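PDB 3A04: tryptophanyl-tRNA synthetase from Aeropyrum pernix, which catalyses the ATP-dependent attachment of L-tryptophan to its cognate tRNA, releasing AMP and diphosphate. Local coordinates for residues E69-L74 and N100-F105. Numbering follows the deposited sequence.
Sequences ERVAVL and NGFKVF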
loop_
_atom_site.group_PDB
_atom_site.type_symbol
_atom_site.label_atom_id
_atom_site.label_comp_id
_atom_site.label_asym_id
_atom_site.label_seq_id
_atom_site.Cartn_x
_atom_site.Cartn_y
_atom_site.Cartn_z
ATOM N N GLU A 69 -3.997 26.612 18.894
ATOM C CA GLU A 69 -3.996 25.189 18.448
ATOM C C GLU A 69 -2.491 24.726 18.244
ATOM O O GLU A 69 -1.668 25.578 17.846
ATOM C CB GLU A 69 -4.844 25.011 17.136
ATOM C CG GLU A 69 -6.438 24.819 17.300
ATOM C CD GLU A 69 -7.274 24.702 15.973
ATOM O OE1 GLU A 69 -7.720 23.662 15.436
ATOM O OE2 GLU A 69 -7.608 25.743 15.481
ATOM N N ARG A 70 -2.135 23.471 18.544
ATOM C CA ARG A 70 -0.736 23.025 18.222
ATOM C C ARG A 70 -0.724 22.753 16.697
ATOM O O ARG A 70 -1.675 22.117 16.193
ATOM C CB ARG A 70 -0.270 21.809 19.023
ATOM C CG ARG A 70 1.295 21.530 18.879
ATOM C CD ARG A 70 2.214 22.499 19.623
ATOM N NE ARG A 70 3.663 22.207 19.484
ATOM C CZ ARG A 70 4.266 21.048 19.804
ATOM N NH1 ARG A 70 3.558 19.981 20.242
ATOM N NH2 ARG A 70 5.575 20.925 19.619
ATOM N N VAL A 71 0.255 23.328 15.969
ATOM C CA VAL A 71 0.376 23.204 14.472
ATOM C C VAL A 71 1.642 22.391 14.144
ATOM O O VAL A 71 2.477 22.238 15.027
ATOM C CB VAL A 71 0.371 24.526 13.707
ATOM C CG1 VAL A 71 -1.003 25.162 13.774
ATOM C CG2 VAL A 71 1.474 25.593 14.207
ATOM N N ALA A 72 1.756 21.867 12.925
ATOM C CA ALA A 72 2.835 20.925 12.600
ATOM C C ALA A 72 3.487 21.260 11.268
ATOM O O ALA A 72 2.909 21.931 10.424
ATOM C CB ALA A 72 2.327 19.434 12.588
ATOM N N VAL A 73 4.720 20.804 11.114
ATOM C CA VAL A 73 5.377 20.841 9.833
ATOM C C VAL A 73 5.859 19.432 9.585
ATOM O O VAL A 73 6.258 18.715 10.546
ATOM C CB VAL A 73 6.581 21.903 9.809
ATOM C CG1 VAL A 73 7.606 21.645 10.936
ATOM C CG2 VAL A 73 7.276 21.844 8.431
ATOM N N LEU A 74 5.845 19.015 8.312
ATOM C CA LEU A 74 6.198 17.676 7.949
ATOM C C LEU A 74 7.109 17.748 6.737
ATOM O O LEU A 74 6.838 18.550 5.810
ATOM C CB LEU A 74 4.876 16.880 7.588
ATOM C CG LEU A 74 5.409 15.518 7.086
ATOM C CD1 LEU A 74 5.220 14.282 7.887
ATOM C CD2 LEU A 74 5.282 15.282 5.523
ATOM N N ASN A 100 9.694 27.936 17.109
ATOM C CA ASN A 100 8.454 28.779 17.249
ATOM C C ASN A 100 7.198 27.938 17.566
ATOM O O ASN A 100 6.085 28.379 17.416
ATOM C CB ASN A 100 8.287 29.641 16.011
ATOM C CG ASN A 100 9.292 30.749 15.974
ATOM O OD1 ASN A 100 9.086 31.782 16.628
ATOM N ND2 ASN A 100 10.412 30.542 15.273
ATOM N N GLY A 101 7.392 26.755 18.110
ATOM C CA GLY A 101 6.266 26.015 18.625
ATOM C C GLY A 101 5.697 24.921 17.704
ATOM O O GLY A 101 4.809 24.159 18.157
ATOM N N PHE A 102 6.172 24.761 16.451
ATOM C CA PHE A 102 5.569 23.700 15.568
ATOM C C PHE A 102 5.993 22.333 15.984
ATOM O O PHE A 102 7.196 22.134 16.301
ATOM C CB PHE A 102 5.977 23.911 14.078
ATOM C CG PHE A 102 5.319 25.045 13.411
ATOM C CD1 PHE A 102 5.392 26.313 13.925
ATOM C CD2 PHE A 102 4.631 24.823 12.187
ATOM C CE1 PHE A 102 4.763 27.382 13.255
ATOM C CE2 PHE A 102 3.967 25.850 11.524
ATOM C CZ PHE A 102 4.022 27.153 12.045
ATOM N N LYS A 103 5.071 21.336 15.904
ATOM C CA LYS A 103 5.476 19.949 16.046
ATOM C C LYS A 103 6.154 19.555 14.717
ATOM O O LYS A 103 5.592 19.737 13.650
ATOM C CB LYS A 103 4.224 19.046 16.324
ATOM C CG LYS A 103 4.558 17.562 16.520
ATOM C CD LYS A 103 5.394 17.185 17.788
ATOM C CE LYS A 103 5.666 15.730 17.772
ATOM N NZ LYS A 103 6.362 15.270 19.069
ATOM N N VAL A 104 7.339 18.979 14.765
ATOM C CA VAL A 104 8.009 18.571 13.542
ATOM C C VAL A 104 7.906 17.051 13.358
ATOM O O VAL A 104 8.170 16.269 14.293
ATOM C CB VAL A 104 9.566 18.928 13.593
ATOM C CG1 VAL A 104 10.270 18.549 12.301
ATOM C CG2 VAL A 104 9.739 20.465 13.873
ATOM N N PHE A 105 7.539 16.659 12.130
ATOM C CA PHE A 105 7.508 15.277 11.725
ATOM C C PHE A 105 8.503 15.148 10.602
ATOM O O PHE A 105 8.482 15.922 9.644
ATOM C CB PHE A 105 6.106 14.890 11.167
ATOM C CG PHE A 105 5.025 14.817 12.242
ATOM C CD1 PHE A 105 4.323 15.926 12.623
ATOM C CD2 PHE A 105 4.771 13.578 12.902
ATOM C CE1 PHE A 105 3.299 15.830 13.605
ATOM C CE2 PHE A 105 3.754 13.460 13.898
ATOM C CZ PHE A 105 3.023 14.620 14.227
HETATM O O HOH W 1 7.911 22.906 19.029
HETATM O O HOH W 2 2.070 24.764 17.477
#
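The paired strands of a beta-alpha-beta unit meet here at their N-terminal ends, where Val-71, Ala-72 and Val-73 lie alongside Phe-102, Lys-103 and Val-104. The pairing is parallel, and its backbone ladder staggers: Lys-103 N gives its hydrogen to Val-71 O at 2.9 Å, Lys-103 O accepts from Val-73 N, and Phe-105 N reaches Val-73 O. Just ahead of the ladder, Arg-70 continues the grip with its side chain. Its NE donates to Gly-101 O over 2.6 Å, close to the guanidinium plane, while one water joins Arg-70 NH2 to Phe-102 O and a second joins Val-71 N to Gly-101 O. Gly-101 O thus takes two hydrogen bonds, one from Arg-70 NE and one from the second water. The CB of Lys-103 lies over one guanidinium face, toward its rim, and both cationic side chains find Asp-145 as a common salt-bridge partner, which probably eases their mutual repulsion.

Such a right-handed crossover belongs to the Rossmann-like catalytic domain of class I synthetases; here helix 85-99 makes the connection and ends in a Schellman motif, with Gly-101 at its positive-phi C-prime position. On the face bearing Val-73 and Val-104, which this helix packs against, Val-73 CG1 meets Val-104 CG2 at 3.8 Å. Nearby, Phe-102, with CG anti to its carbonyl carbon (chi1 -73°), swings its ring over Val-71, placing CG2 almost above the ring centre in a CH-pi contact, 3.6 Å from the centroid. The Phe-102 side chain also touches Leu-97 and Val-211. An alanine in place of Phe-102 would probably leave Val-71 CG2 without its aromatic seat and open a gap beside Leu-97 and Val-211. On the face of Ala-72 and Leu-74, Phe-105 turns its ring edge to Ala-72 CB, and Leu-74 CD1 packs on Phe-105 CB at 3.5 Å.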